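Local coordinates for protein TetR family transcriptional repressor LfrR (Mycobacterium smegmatis, PDB 2V57) that represses transcription of the lfrRA operon, which includes its own gene, by binding directly to the promoter region upstream, at residues L20-L25 with A39-V44; A33-I38 with T57-A62; R61-H66 with G100-F105. All blocks are in the same frame, centred on the assembly; numbering follows the deposited sequence.

Interactions 1 and 2 lie within the N-terminal DNA-binding region, and both use helix 35-42. Their centres are about 9 Å apart. Their segments alternate along the chain. The contacts among helices 11-27, 35-42 and 56-77 pack these three into one small bundle. Interaction 3 begins where interaction 2 ends, and Arg61 and Ala62 belong to the segments of both. Its residues 61-66 are still on helix 56-77, but 100-105 include most of helix 102-106. Its centre is about 11 Å from that of interaction 2 and about 13 Å from that of interaction 1. Helix 56-77 thus runs from the DNA-binding bundle to the rest of the subunit.

Interaction 1: L20-L25 with A39-V44; sequences LDAAML and AAAAGV
Ala22 meets Ala41 and Ala42 in a small apolar contact between two helices of the DNA-binding region. Helix 11-27 supplies Ala22, and the last turn of helix 35-42 supplies its partners. That second helix is the first of the helix-turn-helix motif, which spans residues 34-53. The touching is done by methyl groups and backbone, with no hydrogen bond between the segments. Ala22 CB points at the other helix and comes 3.7 Å from Ala42 CB. It lies 4.0 Å from Ala41 CB, so it sits against two successive methyl groups. It also reaches the backbone between them, 3.8 Å from Ala41 C and 3.7 Å from Ala42 N. Small side chains let the backbones come close: Ala22 CA and Ala42 CA are 5.2 Å apart. Ala22 is buried, while Ala41 is exposed, so the contact runs from the interior out to the surface.

Just beyond Ala42 the helix stops. Gly43 has positive phi (78°), and the end is closed by a Schellman motif. Val44 N bonds back to Ala39 O at 3.1 Å, and Gly43 N bonds to Ala40 O at 3.0 Å. The chain then turns toward helix 46-52, the second helix of the motif. The Ala22 contact therefore lies right beside the turn of the helix-turn-helix.

Other faces of the same two segments meet other helices. Leu20 packs on Leu59 of helix 56-77, and Met24 lies against Leu63, His66 and Leu70 of that helix. Ala39 and Val44 both rest on Val49 of helix 46-52. Helix 11-27 thus packs on both helix 35-42 and helix 56-77, which also touch each other, while helix 35-42 also carries helix 46-52.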
loop_
_atom_site.group_PDB
_atom_site.type_symbol
_atom_site.label_atom_id
_atom_site.label_comp_id
_atom_site.label_asym_id
_atom_site.label_seq_id
_atom_site.Cartn_x
_atom_site.Cartn_y
_atom_site.Cartn_z
ATOM N N LEU B 20 -11.942 18.425 5.984
ATOM C CA LEU B 20 -10.748 17.629 5.699
ATOM C C LEU B 20 -10.214 16.921 6.947
ATOM O O LEU B 20 -9.817 15.763 6.888
ATOM C CB LEU B 20 -9.655 18.504 5.091
ATOM C CG LEU B 20 -9.946 18.962 3.658
ATOM C CD1 LEU B 20 -8.858 19.920 3.192
ATOM C CD2 LEU B 20 -10.067 17.773 2.715
ATOM N N ASP B 21 -10.199 17.632 8.072
ATOM C CA ASP B 21 -9.712 17.062 9.314
ATOM C C ASP B 21 -10.643 15.935 9.768
ATOM O O ASP B 21 -10.186 14.912 10.258
ATOM C CB ASP B 21 -9.590 18.128 10.405
ATOM C CG ASP B 21 -8.349 19.007 10.247
ATOM O OD1 ASP B 21 -7.524 18.738 9.357
ATOM O OD2 ASP B 21 -8.207 19.976 11.030
ATOM N N ALA B 22 -11.945 16.120 9.577
ATOM C CA ALA B 22 -12.901 15.069 9.898
ATOM C C ALA B 22 -12.739 13.858 8.974
ATOM O O ALA B 22 -12.871 12.707 9.412
ATOM C CB ALA B 22 -14.342 15.596 9.844
ATOM N N ALA B 23 -12.463 14.116 7.705
ATOM C CA ALA B 23 -12.261 13.043 6.748
ATOM C C ALA B 23 -11.024 12.229 7.125
ATOM O O ALA B 23 -11.037 11.001 7.066
ATOM C CB ALA B 23 -12.151 13.606 5.320
ATOM N N MET B 24 -9.956 12.918 7.510
ATOM C CA MET B 24 -8.719 12.234 7.895
ATOM C C MET B 24 -8.932 11.275 9.070
ATOM O O MET B 24 -8.341 10.187 9.120
ATOM C CB MET B 24 -7.629 13.249 8.254
ATOM C CG MET B 24 -6.925 13.853 7.078
ATOM S SD MET B 24 -5.596 14.935 7.611
ATOM C CE MET B 24 -4.629 13.798 8.599
ATOM N N LEU B 25 -9.776 11.671 10.024
ATOM C CA LEU B 25 -10.042 10.808 11.178
ATOM C C LEU B 25 -11.020 9.684 10.848
ATOM O O LEU B 25 -10.806 8.513 11.194
ATOM C CB LEU B 25 -10.583 11.656 12.342
ATOM C CG LEU B 25 -10.996 10.910 13.608
ATOM C CD1 LEU B 25 -9.777 10.296 14.295
ATOM C CD2 LEU B 25 -11.742 11.864 14.545
ATOM N N ALA B 39 -19.573 14.712 7.170
ATOM C CA ALA B 39 -20.150 16.022 7.478
ATOM C C ALA B 39 -20.459 16.123 8.973
ATOM O O ALA B 39 -20.073 17.076 9.666
ATOM C CB ALA B 39 -21.416 16.242 6.672
ATOM N N ALA B 40 -21.162 15.121 9.467
ATOM C CA ALA B 40 -21.550 15.098 10.863
ATOM C C ALA B 40 -20.318 15.202 11.782
ATOM O O ALA B 40 -20.337 15.933 12.770
ATOM C CB ALA B 40 -22.351 13.851 11.156
ATOM N N ALA B 41 -19.261 14.465 11.454
ATOM C CA ALA B 41 -18.025 14.478 12.248
ATOM C C ALA B 41 -17.317 15.847 12.184
ATOM O O ALA B 41 -16.521 16.190 13.066
ATOM C CB ALA B 41 -17.095 13.380 11.793
ATOM N N ALA B 42 -17.608 16.605 11.131
ATOM C CA ALA B 42 -17.058 17.948 10.968
ATOM C C ALA B 42 -17.947 19.009 11.592
ATOM O O ALA B 42 -17.558 20.167 11.666
ATOM C CB ALA B 42 -16.852 18.263 9.503
ATOM N N GLY B 43 -19.142 18.619 12.024
ATOM C CA GLY B 43 -20.052 19.563 12.650
ATOM C C GLY B 43 -20.771 20.448 11.644
ATOM O O GLY B 43 -21.208 21.556 11.964
ATOM N N VAL B 44 -20.893 19.961 10.417
ATOM C CA VAL B 44 -21.586 20.711 9.369
ATOM C C VAL B 44 -22.665 19.856 8.711
ATOM O O VAL B 44 -22.630 18.627 8.784
ATOM C CB VAL B 44 -20.613 21.241 8.301
ATOM C CG1 VAL B 44 -19.567 22.135 8.942
ATOM C CG2 VAL B 44 -19.944 20.086 7.568
#

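Interaction 2: A33-I38 with T57-A62; sequences AALGDI and TDLLRA
Leu59 sends one methyl, CD2, against both Leu35 and Ile38, and this is the tight part of the contact. Leu59 CD2 is 3.3 Å from Leu35 CD1, closer than usual for two carbons. The two leucine side chains cross obliquely, and Leu35 CD1 also passes 4.0 Å from Leu59 CB. Ile38 meets the same methyl end-on, with Ile38 CD1 3.5 Å from Leu59 CD2. In Leu59, CG is anti to the backbone N (chi1 171°), which carries the branch out toward helix 35-42. All three residues are buried.

The contact joins the start of the helix-turn-helix, with Ala34 as N-cap of helix 35-42, to helix 56-77, which follows the motif in TetR-type regulators. Ile19 and Tyr53 also pack on Leu59, while Val49 and His50 touch Leu35.

The outer side of helix 56-77 is polar and more open. There the extended Arg61 side chain runs back along its own helix toward Thr57. Arg61 NE bonds to Thr57 OG1 at 3.2 Å, with the oxygen in the guanidinium plane. A weak bond from Arg61 NH2 goes to the same oxygen. On the other helix, Asp37 is exposed and touches Val26.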
loop_
_atom_site.group_PDB
_atom_site.type_symbol
_atom_site.label_atom_id
_atom_site.label_comp_id
_atom_site.label_asym_id
_atom_site.label_seq_id
_atom_site.Cartn_x
_atom_site.Cartn_y
_atom_site.Cartn_z
ATOM N N ALA B 33 -17.030 5.161 4.825
ATOM C CA ALA B 33 -17.926 6.191 5.378
ATOM C C ALA B 33 -18.482 7.144 4.323
ATOM O O ALA B 33 -17.745 7.686 3.506
ATOM C CB ALA B 33 -17.218 6.998 6.483
ATOM N N ALA B 34 -19.791 7.365 4.367
ATOM C CA ALA B 34 -20.444 8.303 3.457
ATOM C C ALA B 34 -20.044 9.760 3.711
ATOM O O ALA B 34 -19.645 10.141 4.818
ATOM C CB ALA B 34 -21.961 8.154 3.564
ATOM N N LEU B 35 -20.166 10.575 2.673
ATOM C CA LEU B 35 -19.866 11.994 2.779
ATOM C C LEU B 35 -20.667 12.647 3.918
ATOM O O LEU B 35 -20.152 13.500 4.636
ATOM C CB LEU B 35 -20.131 12.680 1.438
ATOM C CG LEU B 35 -19.713 14.140 1.261
ATOM C CD1 LEU B 35 -18.238 14.315 1.599
ATOM C CD2 LEU B 35 -19.973 14.562 -0.158
ATOM N N GLY B 36 -21.920 12.233 4.081
ATOM C CA GLY B 36 -22.778 12.762 5.131
ATOM C C GLY B 36 -22.292 12.416 6.523
ATOM O O GLY B 36 -22.465 13.170 7.480
ATOM N N ASP B 37 -21.673 11.254 6.644
ATOM C CA ASP B 37 -21.133 10.837 7.920
ATOM C C ASP B 37 -19.908 11.689 8.247
ATOM O O ASP B 37 -19.690 12.081 9.391
ATOM C CB ASP B 37 -20.776 9.358 7.874
ATOM C CG ASP B 37 -20.344 8.836 9.207
ATOM O OD1 ASP B 37 -19.162 9.042 9.556
ATOM O OD2 ASP B 37 -21.188 8.230 9.907
ATOM N N ILE B 38 -19.111 11.981 7.231
ATOM C CA ILE B 38 -17.980 12.889 7.412
ATOM C C ILE B 38 -18.469 14.291 7.782
ATOM O O ILE B 38 -17.867 14.972 8.626
ATOM C CB ILE B 38 -17.097 12.932 6.154
ATOM C CG1 ILE B 38 -16.435 11.566 5.952
ATOM C CG2 ILE B 38 -16.042 14.022 6.262
ATOM C CD1 ILE B 38 -15.667 11.448 4.655
ATOM N N THR B 57 -16.202 11.451 -4.146
ATOM C CA THR B 57 -14.935 11.319 -4.858
ATOM C C THR B 57 -14.148 12.642 -4.884
ATOM O O THR B 57 -12.912 12.627 -4.883
ATOM C CB THR B 57 -15.120 10.739 -6.296
ATOM O OG1 THR B 57 -13.897 10.117 -6.722
ATOM C CG2 THR B 57 -15.518 11.833 -7.304
ATOM N N ASP B 58 -14.853 13.777 -4.886
ATOM C CA ASP B 58 -14.198 15.097 -4.862
ATOM C C ASP B 58 -13.511 15.322 -3.515
ATOM O O ASP B 58 -12.448 15.945 -3.442
ATOM C CB ASP B 58 -15.200 16.232 -5.085
ATOM C CG ASP B 58 -15.936 16.123 -6.414
ATOM O OD1 ASP B 58 -15.283 15.854 -7.446
ATOM O OD2 ASP B 58 -17.170 16.331 -6.430
ATOM N N LEU B 59 -14.135 14.826 -2.446
ATOM C CA LEU B 59 -13.546 14.948 -1.116
ATOM C C LEU B 59 -12.307 14.066 -1.031
ATOM O O LEU B 59 -11.278 14.474 -0.477
ATOM C CB LEU B 59 -14.550 14.608 -0.006
ATOM C CG LEU B 59 -13.958 14.503 1.405
ATOM C CD1 LEU B 59 -13.296 15.805 1.838
ATOM C CD2 LEU B 59 -15.027 14.106 2.400
ATOM N N LEU B 60 -12.388 12.881 -1.631
ATOM C CA LEU B 60 -11.282 11.931 -1.586
ATOM C C LEU B 60 -10.031 12.497 -2.259
ATOM O O LEU B 60 -8.919 12.356 -1.744
ATOM C CB LEU B 60 -11.701 10.600 -2.237
ATOM C CG LEU B 60 -12.175 9.450 -1.334
ATOM C CD1 LEU B 60 -12.935 9.915 -0.094
ATOM C CD2 LEU B 60 -12.981 8.393 -2.125
ATOM N N ARG B 61 -10.216 13.120 -3.420
ATOM C CA ARG B 61 -9.106 13.754 -4.115
ATOM C C ARG B 61 -8.544 14.956 -3.328
ATOM O O ARG B 61 -7.318 15.099 -3.154
ATOM C CB ARG B 61 -9.527 14.113 -5.544
ATOM C CG ARG B 61 -9.990 12.869 -6.349
ATOM C CD ARG B 61 -10.996 13.248 -7.442
ATOM N NE ARG B 61 -11.699 12.069 -7.945
ATOM C CZ ARG B 61 -11.546 11.592 -9.175
ATOM N NH1 ARG B 61 -10.741 12.219 -10.010
ATOM N NH2 ARG B 61 -12.203 10.508 -9.572
ATOM N N ALA B 62 -9.431 15.798 -2.805
ATOM C CA ALA B 62 -9.006 16.885 -1.905
ATOM C C ALA B 62 -8.229 16.409 -0.658
ATOM O O ALA B 62 -7.232 17.025 -0.264
ATOM C CB ALA B 62 -10.209 17.723 -1.476
#

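Interaction 3: R61-H66 with G100-F105. With SO4 (sulfate ion), chain G.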
loop_
_atom_site.group_PDB
_atom_site.type_symbol
_atom_site.label_atom_id
_atom_site.label_comp_id
_atom_site.label_asym_id
_atom_site.label_seq_id
_atom_site.Cartn_x
_atom_site.Cartn_y
_atom_site.Cartn_z
ATOM N N ARG B 61 -10.216 13.120 -3.420
ATOM C CA ARG B 61 -9.106 13.754 -4.115
ATOM C C ARG B 61 -8.544 14.956 -3.328
ATOM O O ARG B 61 -7.318 15.099 -3.154
ATOM C CB ARG B 61 -9.527 14.113 -5.544
ATOM C CG ARG B 61 -9.990 12.869 -6.349
ATOM C CD ARG B 61 -10.996 13.248 -7.442
ATOM N NE ARG B 61 -11.699 12.069 -7.945
ATOM C CZ ARG B 61 -11.546 11.592 -9.175
ATOM N NH1 ARG B 61 -10.741 12.219 -10.010
ATOM N NH2 ARG B 61 -12.203 10.508 -9.572
ATOM N N ALA B 62 -9.431 15.798 -2.805
ATOM C CA ALA B 62 -9.006 16.885 -1.905
ATOM C C ALA B 62 -8.229 16.409 -0.658
ATOM O O ALA B 62 -7.232 17.025 -0.264
ATOM C CB ALA B 62 -10.209 17.723 -1.476
ATOM N N LEU B 63 -8.681 15.319 -0.042
ATOM C CA LEU B 63 -8.023 14.805 1.157
ATOM C C LEU B 63 -6.616 14.346 0.782
ATOM O O LEU B 63 -5.642 14.618 1.494
ATOM C CB LEU B 63 -8.818 13.622 1.727
ATOM C CG LEU B 63 -8.237 12.829 2.908
ATOM C CD1 LEU B 63 -8.211 13.678 4.139
ATOM C CD2 LEU B 63 -9.048 11.552 3.174
ATOM N N ALA B 64 -6.521 13.649 -0.348
ATOM C CA ALA B 64 -5.237 13.132 -0.823
ATOM C C ALA B 64 -4.262 14.278 -1.114
ATOM O O ALA B 64 -3.099 14.242 -0.691
ATOM C CB ALA B 64 -5.439 12.211 -2.055
ATOM N N ARG B 65 -4.716 15.300 -1.835
ATOM C CA ARG B 65 -3.931 16.525 -1.948
ATOM C C ARG B 65 -3.473 17.058 -0.560
ATOM O O ARG B 65 -2.289 17.318 -0.335
ATOM C CB ARG B 65 -4.693 17.609 -2.740
ATOM C CG ARG B 65 -4.829 17.340 -4.257
ATOM C CD ARG B 65 -5.301 18.609 -4.983
ATOM N NE ARG B 65 -6.666 19.024 -4.623
ATOM C CZ ARG B 65 -7.772 18.487 -5.154
ATOM N NH1 ARG B 65 -8.970 18.939 -4.813
ATOM N NH2 ARG B 65 -7.685 17.500 -6.038
ATOM N N HIS B 66 -4.410 17.196 0.369
ATOM C CA HIS B 66 -4.106 17.749 1.687
ATOM C C HIS B 66 -3.044 16.930 2.429
ATOM O O HIS B 66 -2.086 17.505 2.967
ATOM C CB HIS B 66 -5.386 17.888 2.530
ATOM C CG HIS B 66 -5.153 18.460 3.906
ATOM N ND1 HIS B 66 -4.684 19.739 4.117
ATOM C CD2 HIS B 66 -5.347 17.924 5.135
ATOM C CE1 HIS B 66 -4.588 19.960 5.419
ATOM N NE2 HIS B 66 -4.985 18.876 6.056
ATOM N N GLY B 100 -0.090 9.588 10.420
ATOM C CA GLY B 100 -1.130 8.655 10.809
ATOM C C GLY B 100 -1.600 7.739 9.689
ATOM O O GLY B 100 -1.160 7.849 8.543
ATOM N N PRO B 101 -2.502 6.810 10.024
ATOM C CA PRO B 101 -2.949 5.772 9.096
ATOM C C PRO B 101 -3.775 6.277 7.914
ATOM O O PRO B 101 -4.081 5.459 7.057
ATOM C CB PRO B 101 -3.796 4.851 9.993
ATOM C CG PRO B 101 -4.226 5.738 11.125
ATOM C CD PRO B 101 -3.027 6.590 11.383
ATOM N N ILE B 102 -4.132 7.559 7.843
ATOM C CA ILE B 102 -4.850 8.031 6.649
ATOM C C ILE B 102 -3.965 7.874 5.406
ATOM O O ILE B 102 -4.445 7.756 4.269
ATOM C CB ILE B 102 -5.363 9.494 6.787
ATOM C CG1 ILE B 102 -6.418 9.799 5.708
ATOM C CG2 ILE B 102 -4.207 10.496 6.742
ATOM C CD1 ILE B 102 -7.711 8.987 5.889
ATOM N N VAL B 103 -2.656 7.845 5.618
ATOM C CA VAL B 103 -1.732 7.631 4.504
ATOM C C VAL B 103 -1.987 6.299 3.781
ATOM O O VAL B 103 -1.793 6.209 2.574
ATOM C CB VAL B 103 -0.248 7.767 4.945
ATOM C CG1 VAL B 103 0.697 7.486 3.777
ATOM C CG2 VAL B 103 -0.012 9.161 5.547
ATOM N N LEU B 104 -2.449 5.282 4.508
ATOM C CA LEU B 104 -2.815 4.010 3.890
ATOM C C LEU B 104 -4.009 4.183 2.972
ATOM O O LEU B 104 -4.169 3.470 1.969
ATOM C CB LEU B 104 -3.177 2.976 4.958
ATOM C CG LEU B 104 -2.069 2.535 5.917
ATOM C CD1 LEU B 104 -2.689 1.867 7.135
ATOM C CD2 LEU B 104 -1.093 1.592 5.215
ATOM N N PHE B 105 -4.878 5.114 3.333
ATOM C CA PHE B 105 -6.070 5.347 2.525
ATOM C C PHE B 105 -5.690 6.094 1.242
ATOM O O PHE B 105 -6.165 5.740 0.157
ATOM C CB PHE B 105 -7.138 6.096 3.346
ATOM C CG PHE B 105 -8.474 6.279 2.637
ATOM C CD1 PHE B 105 -9.511 5.388 2.832
ATOM C CD2 PHE B 105 -8.701 7.386 1.827
ATOM C CE1 PHE B 105 -10.749 5.569 2.211
ATOM C CE2 PHE B 105 -9.935 7.571 1.201
ATOM C CZ PHE B 105 -10.958 6.654 1.394
HETATM S S SO4 G . -9.771 21.511 -2.049
HETATM O O1 SO4 G . -8.649 20.740 -2.552
HETATM O O2 SO4 G . -9.974 21.290 -0.629
HETATM O O3 SO4 G . -9.554 22.951 -2.262
HETATM O O4 SO4 G . -10.957 21.071 -2.788
#
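Leu63 is the residue of 61-66 that meets 100-105, but the segment starts on another side of its helix. Arg61 lies near Leu113 and has a long, weak ion pair with Asp115. Next, Ala62 turns its methyl to a sulfate ion, probably from the crystallisation liquor, with Ala62 CB 3.6 Å from SO4 O1.

Leu63 then reaches across with CD2. With CG anti to the backbone N (chi1 174°), the branch points across to helix 102-106. Leu63 CD2 meets Ile102 CD1 tip to tip at 4.0 Å, and it approaches the Phe105 ring obliquely, 4.4 Å from Phe105 CD2. Met24 also touches Ile102. The Leu63 contact joins helix 56-77 of the TetR-type DNA-binding region to helix 102-106, whose Leu104 packs on helix 147-164. Phe105 also touches Pro110 of the second subunit.

Ala64 faces Leu118 and Phe122 of helix 116-123. Arg65 bends at chi3 (-66°), and one face of its guanidinium is turned to Ala62 CA and Arg61 O, both offset toward the rim. Its edge holds the sulfate: Arg65 NH1 bonds to SO4 O1 at 2.9 Å, while the bond from Arg65 NE is weak. Tyr53 OH and Arg16 NH1 also hydrogen-bond to the sulfate.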